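Local coordinates for VgrG protein (Vibrio cholerae, PDB 4DTH) that probably cross-links G-actin through a toxin domain that binds ATP and magnesium ions, at residues A37-S42 / Q82-H87; N29-L34 / Q164-T169. All coordinates share one frame; numbering follows the deposited sequence. Where two conformers were deposited one is given.

Interaction 1: A37-S42 / Q82-H87; sequences AMPANS and QNWQTH
The carbonyl oxygen of Pro39, whose ring packs on Trp84, is gripped from within its own turn and through water. Ser42 OG donates to Pro39 O at 2.6 Å. A weak bond from Ser42 N lies beside it, and a water that also donates to Pro39 O lies 3.2 Å from His87 NE2, bridging to segment 82-87. The pairing of Met38 and Gln85 is direct: Gln85 N reaches Met38 O at 2.8 Å, and Met38 N reaches Gln85 O at 3.0 Å. This is an antiparallel hydrogen-bonded pair, followed by the non-hydrogen-bonded pair Ala37-Thr86, at the point where strand 34-38 runs out into a type II turn from Pro39 to Ser42 and strand 85-97 begins. Trp84, with CG anti to its carbonyl carbon (chi1 -80°), lays one indole face against the Met38-Pro39 peptide. Pro39 CD stands over the six-membered ring, 3.9 Å from its centroid, a CH-pi contact, while Met38 CA sits off-centre above the same ring. Pro39 CG comes to 3.5 Å from Trp84 NE1, a buried nitrogen without a hydrogen-bond partner. Tyr81 meets Trp84 edge-to-face. Past the turn's first residue, Ala40 CB rests 3.3 Å from Asn83 O, and a second water joins Ala40 N to Gln82 O. Gln85 CG comes near Ala40 CA, and the side-chain amide bonds Ser68 and Asn65.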
loop_
_atom_site.group_PDB
_atom_site.type_symbol
_atom_site.label_atom_id
_atom_site.label_comp_id
_atom_site.label_asym_id
_atom_site.label_seq_id
_atom_site.Cartn_x
_atom_site.Cartn_y
_atom_site.Cartn_z
ATOM N N ALA A 37 6.123 21.381 3.478
ATOM C CA ALA A 37 6.015 22.152 2.242
ATOM C C ALA A 37 7.289 21.888 1.463
ATOM O O ALA A 37 8.375 21.793 2.048
ATOM C CB ALA A 37 5.834 23.621 2.524
ATOM N N MET A 38 7.145 21.647 0.161
ATOM C CA MET A 38 8.261 21.303 -0.712
ATOM C C MET A 38 8.052 21.903 -2.102
ATOM O O MET A 38 6.899 22.191 -2.438
ATOM C CB MET A 38 8.342 19.774 -0.851
ATOM C CG MET A 38 9.192 19.130 0.195
ATOM S SD MET A 38 9.532 17.398 -0.178
ATOM C CE MET A 38 8.120 16.689 0.413
ATOM N N PRO A 39 9.109 22.028 -2.957
ATOM C CA PRO A 39 8.876 22.493 -4.340
ATOM C C PRO A 39 7.869 21.602 -5.066
ATOM O O PRO A 39 7.740 20.424 -4.739
ATOM C CB PRO A 39 10.253 22.350 -5.001
ATOM C CG PRO A 39 11.231 22.411 -3.881
ATOM C CD PRO A 39 10.541 21.729 -2.729
ATOM N N ALA A 40 7.157 22.155 -6.049
ATOM C CA ALA A 40 6.203 21.386 -6.853
ATOM C C ALA A 40 6.949 20.272 -7.596
ATOM O O ALA A 40 8.126 20.441 -7.935
ATOM C CB ALA A 40 5.510 22.302 -7.846
ATOM N N ASN A 41 6.282 19.120 -7.798
ATOM C CA ASN A 41 6.831 17.943 -8.486
ATOM C C ASN A 41 8.081 17.335 -7.786
ATOM O O ASN A 41 8.893 16.656 -8.423
ATOM C CB ASN A 41 7.023 18.219 -10.009
ATOM C CG ASN A 41 7.161 17.000 -10.902
ATOM O OD1 ASN A 41 7.937 17.002 -11.866
ATOM N ND2 ASN A 41 6.427 15.932 -10.612
ATOM N N SER A 42 8.209 17.562 -6.455
ATOM C CA SER A 42 9.281 16.996 -5.618
ATOM C C SER A 42 9.040 15.495 -5.455
ATOM O O SER A 42 7.899 15.041 -5.588
ATOM C CB SER A 42 9.248 17.608 -4.217
ATOM O OG SER A 42 9.826 18.899 -4.162
ATOM N N GLN A 82 8.911 29.713 -4.376
ATOM C CA GLN A 82 8.014 29.786 -5.529
ATOM C C GLN A 82 7.532 28.444 -6.013
ATOM O O GLN A 82 8.327 27.520 -6.198
ATOM C CB GLN A 82 8.584 30.653 -6.665
ATOM C CG GLN A 82 7.728 31.885 -6.988
ATOM C CD GLN A 82 7.506 32.800 -5.801
ATOM O OE1 GLN A 82 6.539 32.659 -5.040
ATOM N NE2 GLN A 82 8.392 33.766 -5.620
ATOM N N ASN A 83 6.203 28.339 -6.167
ATOM C CA ASN A 83 5.475 27.149 -6.618
ATOM C C ASN A 83 5.467 25.983 -5.628
ATOM O O ASN A 83 4.946 24.920 -5.954
ATOM C CB ASN A 83 5.877 26.724 -8.045
ATOM C CG ASN A 83 5.787 27.849 -9.058
ATOM O OD1 ASN A 83 4.870 28.680 -9.036
ATOM N ND2 ASN A 83 6.758 27.914 -9.949
ATOM N N TRP A 84 5.990 26.191 -4.403
ATOM C CA TRP A 84 6.000 25.155 -3.368
ATOM C C TRP A 84 4.591 24.751 -2.978
ATOM O O TRP A 84 3.682 25.589 -2.957
ATOM C CB TRP A 84 6.775 25.622 -2.125
ATOM C CG TRP A 84 8.269 25.524 -2.237
ATOM C CD1 TRP A 84 9.043 25.871 -3.309
ATOM C CD2 TRP A 84 9.177 25.161 -1.187
ATOM N NE1 TRP A 84 10.376 25.701 -3.006
ATOM C CE2 TRP A 84 10.487 25.276 -1.705
ATOM C CE3 TRP A 84 9.008 24.751 0.148
ATOM C CZ2 TRP A 84 11.622 24.980 -0.942
ATOM C CZ3 TRP A 84 10.134 24.447 0.902
ATOM C CH2 TRP A 84 11.422 24.552 0.356
ATOM N N GLN A 85 4.419 23.456 -2.684
ATOM C CA GLN A 85 3.137 22.859 -2.304
ATOM C C GLN A 85 3.187 22.320 -0.891
ATOM O O GLN A 85 4.241 21.846 -0.459
ATOM C CB GLN A 85 2.798 21.695 -3.255
ATOM C CG GLN A 85 2.669 22.101 -4.736
ATOM C CD GLN A 85 1.459 22.957 -4.975
ATOM O OE1 GLN A 85 0.332 22.546 -4.706
ATOM N NE2 GLN A 85 1.664 24.164 -5.483
ATOM N N THR A 86 2.056 22.370 -0.181
ATOM C CA THR A 86 1.933 21.840 1.175
ATOM C C THR A 86 1.302 20.446 1.110
ATOM O O THR A 86 0.403 20.214 0.294
ATOM C CB THR A 86 1.122 22.819 2.031
ATOM O OG1 THR A 86 1.832 24.050 2.162
ATOM C CG2 THR A 86 0.809 22.289 3.383
ATOM N N HIS A 87 1.778 19.518 1.955
ATOM C CA HIS A 87 1.249 18.161 2.028
ATOM C C HIS A 87 1.192 17.712 3.460
ATOM O O HIS A 87 1.984 18.177 4.279
ATOM C CB HIS A 87 2.137 17.177 1.239
ATOM C CG HIS A 87 2.299 17.491 -0.221
ATOM N ND1 HIS A 87 1.582 16.814 -1.185
ATOM C CD2 HIS A 87 3.141 18.353 -0.835
ATOM C CE1 HIS A 87 1.978 17.310 -2.346
ATOM N NE2 HIS A 87 2.909 18.241 -2.184
HETATM O O HOH W 1 5.659 19.035 -3.522
HETATM O O HOH W 2 8.328 24.745 -6.860
#

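Interaction 2: N29-L34 / Q164-T169. With SO4 (sulfate ion), chain I.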
loop_
_atom_site.group_PDB
_atom_site.type_symbol
_atom_site.label_atom_id
_atom_site.label_comp_id
_atom_site.label_asym_id
_atom_site.label_seq_id
_atom_site.Cartn_x
_atom_site.Cartn_y
_atom_site.Cartn_z
ATOM N N ASN A 29 1.387 5.640 8.175
ATOM C CA ASN A 29 0.884 6.394 9.303
ATOM C C ASN A 29 0.892 7.896 9.026
ATOM O O ASN A 29 1.944 8.541 9.111
ATOM C CB ASN A 29 1.813 6.038 10.477
ATOM C CG ASN A 29 1.455 6.569 11.828
ATOM O OD1 ASN A 29 2.332 6.734 12.686
ATOM N ND2 ASN A 29 0.186 6.775 12.068
ATOM N N GLU A 30 -0.289 8.442 8.685
ATOM C CA GLU A 30 -0.429 9.869 8.388
ATOM C C GLU A 30 -0.496 10.655 9.695
ATOM O O GLU A 30 -1.251 10.305 10.596
ATOM C CB GLU A 30 -1.657 10.128 7.507
ATOM C CG GLU A 30 -1.704 11.509 6.874
ATOM C CD GLU A 30 -2.986 11.804 6.117
ATOM O OE1 GLU A 30 -2.996 12.789 5.348
ATOM O OE2 GLU A 30 -3.973 11.051 6.276
ATOM N N LEU A 31 0.324 11.686 9.812
ATOM C CA LEU A 31 0.378 12.490 11.033
ATOM C C LEU A 31 -0.618 13.641 11.011
ATOM O O LEU A 31 -0.923 14.184 9.947
ATOM C CB LEU A 31 1.794 13.048 11.245
ATOM C CG LEU A 31 2.958 12.057 11.317
ATOM C CD1 LEU A 31 4.244 12.780 11.528
ATOM C CD2 LEU A 31 2.763 10.999 12.425
ATOM N N ALA A 32 -1.123 14.016 12.199
ATOM C CA ALA A 32 -1.992 15.180 12.362
ATOM C C ALA A 32 -1.230 16.227 13.159
ATOM O O ALA A 32 -0.405 15.881 14.012
ATOM C CB ALA A 32 -3.271 14.802 13.097
ATOM N N GLY A 33 -1.501 17.493 12.864
ATOM C CA GLY A 33 -0.923 18.616 13.590
ATOM C C GLY A 33 0.111 19.427 12.849
ATOM O O GLY A 33 0.549 20.460 13.363
ATOM N N LEU A 34 0.549 18.950 11.671
ATOM C CA LEU A 34 1.562 19.646 10.880
ATOM C C LEU A 34 1.438 19.331 9.404
ATOM O O LEU A 34 0.686 18.431 9.000
ATOM C CB LEU A 34 3.004 19.323 11.382
ATOM C CG LEU A 34 3.492 17.856 11.346
ATOM C CD1 LEU A 34 3.841 17.399 9.943
ATOM C CD2 LEU A 34 4.763 17.700 12.128
ATOM N N GLN A 164 0.206 22.596 19.066
ATOM C CA GLN A 164 -0.204 21.227 18.750
ATOM C C GLN A 164 0.766 20.163 19.213
ATOM O O GLN A 164 1.985 20.338 19.122
ATOM C CB GLN A 164 -0.383 21.018 17.227
ATOM C CG GLN A 164 -1.597 21.697 16.632
ATOM C CD GLN A 164 -1.247 23.021 16.004
ATOM O OE1 GLN A 164 -0.402 23.784 16.500
ATOM N NE2 GLN A 164 -1.946 23.346 14.925
ATOM N N THR A 165 0.207 19.024 19.628
ATOM C CA THR A 165 0.955 17.804 19.870
ATOM C C THR A 165 0.765 17.037 18.556
ATOM O O THR A 165 -0.364 16.960 18.044
ATOM C CB THR A 165 0.416 17.035 21.083
ATOM O OG1 THR A 165 0.627 17.841 22.239
ATOM C CG2 THR A 165 1.112 15.681 21.279
ATOM N N ILE A 166 1.863 16.534 17.987
ATOM C CA ILE A 166 1.819 15.767 16.737
ATOM C C ILE A 166 1.316 14.377 17.076
ATOM O O ILE A 166 1.861 13.713 17.953
ATOM C CB ILE A 166 3.171 15.797 15.982
ATOM C CG1 ILE A 166 3.601 17.261 15.679
ATOM C CG2 ILE A 166 3.129 14.938 14.705
ATOM C CD1 ILE A 166 2.501 18.195 15.077
ATOM N N THR A 167 0.215 13.984 16.421
ATOM C CA THR A 167 -0.509 12.765 16.733
ATOM C C THR A 167 -0.734 11.821 15.566
ATOM O O THR A 167 -0.520 12.166 14.410
ATOM C CB THR A 167 -1.864 13.118 17.409
ATOM O OG1 THR A 167 -2.632 13.912 16.497
ATOM C CG2 THR A 167 -1.684 13.865 18.770
ATOM N N MET A 168 -1.189 10.616 15.900
ATOM C CA MET A 168 -1.544 9.569 14.937
ATOM C C MET A 168 -2.882 8.968 15.363
ATOM O O MET A 168 -3.238 9.044 16.546
ATOM C CB MET A 168 -0.429 8.520 14.793
ATOM C CG MET A 168 0.285 8.209 16.066
ATOM S SD MET A 168 1.885 7.441 15.846
ATOM C CE MET A 168 2.956 8.862 15.644
ATOM N N THR A 169 -3.667 8.452 14.399
ATOM C CA THR A 169 -5.013 7.923 14.666
ATOM C C THR A 169 -5.355 6.773 13.708
ATOM O O THR A 169 -4.828 6.784 12.592
ATOM C CB THR A 169 -6.022 9.098 14.645
ATOM O OG1 THR A 169 -7.239 8.742 15.302
ATOM C CG2 THR A 169 -6.282 9.660 13.243
HETATM S S SO4 I . -10.474 7.481 14.032
HETATM O O1 SO4 I . -10.720 6.063 13.719
HETATM O O2 SO4 I . -10.566 7.675 15.481
HETATM O O3 SO4 I . -9.130 7.859 13.593
HETATM O O4 SO4 I . -11.475 8.312 13.344
HETATM O O HOH W 3 -2.134 8.129 11.942
#
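Ile166 supplies the main bump of this contact, its CD1 methyl pressing on the bare backbone of Gly33 and on the side chain of Leu34. With chi2 at -47°, CD1 is bent round to 3.4 Å from Gly33 O. Gly33 adopts a positive phi of 109°, a conformation suited to glycine, and with no side chain of its own it offers the hollow that this methyl fills. Leu34 borders the hollow: its CG lies between the backbone N and carbonyl carbon (chi1 61°), and CD2 meets Ile166 CD1 at 3.7 Å, the two side chains crossing at about a right angle. The other branch of Ile166, CG2, touches Leu31 CD1 at 4.0 Å. Leu31 is thus straddled, since its CD2 branch lies 3.9 Å from Met168 CE, the leucine and methionine running side by side in the same direction. Met168 in turn crosses the side chain of Asn29, with CB and SD against the carboxamide. Ala32 and Thr167 turn to the opposite side, where Ala32 CB faces Thr167 OG1 at 3.6 Å. Between the two layers, a single antiparallel hydrogen-bonded bridge fixes the register: Ala32 N donates to Thr167 O at 2.9 Å and Thr167 N to Ala32 O at 3.1 Å. Further along, where the two segments have separated, a water accepts from Thr169 N and donates to Glu30 O. Thr169 OG1 donates to a sulfate, probably from the crystallisation liquor, which Ser171 also binds. Phe118 of helix 101-124 touches Leu31, Leu34 and Ile166, while Thr119 of that helix bonds Ile166 N. Leu31 also packs on Val89 and Leu91 of strand 85-97, and so touches both helix and strand.

How the interactions relate
From the N terminus, residues 29-34 lead from strand 24-30 into strand 34-38, whose last residues open segment 37-42, so the two interactions start on adjoining stretches of chain. Interaction 1 closes first, when the chain returns at 82-87 after strands 45-51 and 56-68. Interaction 2 closes only at 164-169, in the loop ahead of strand 173-180, and its much longer excursion encloses that of interaction 1 as well as helix 101-124; the two do not cross. Strand 85-97 is common ground, pairing with both 24-30 and 34-38. Interaction 1 lies where it begins, while interaction 2, centred 20 Å away, adds the later loop alongside residues 31-33, which follow strand 24-30.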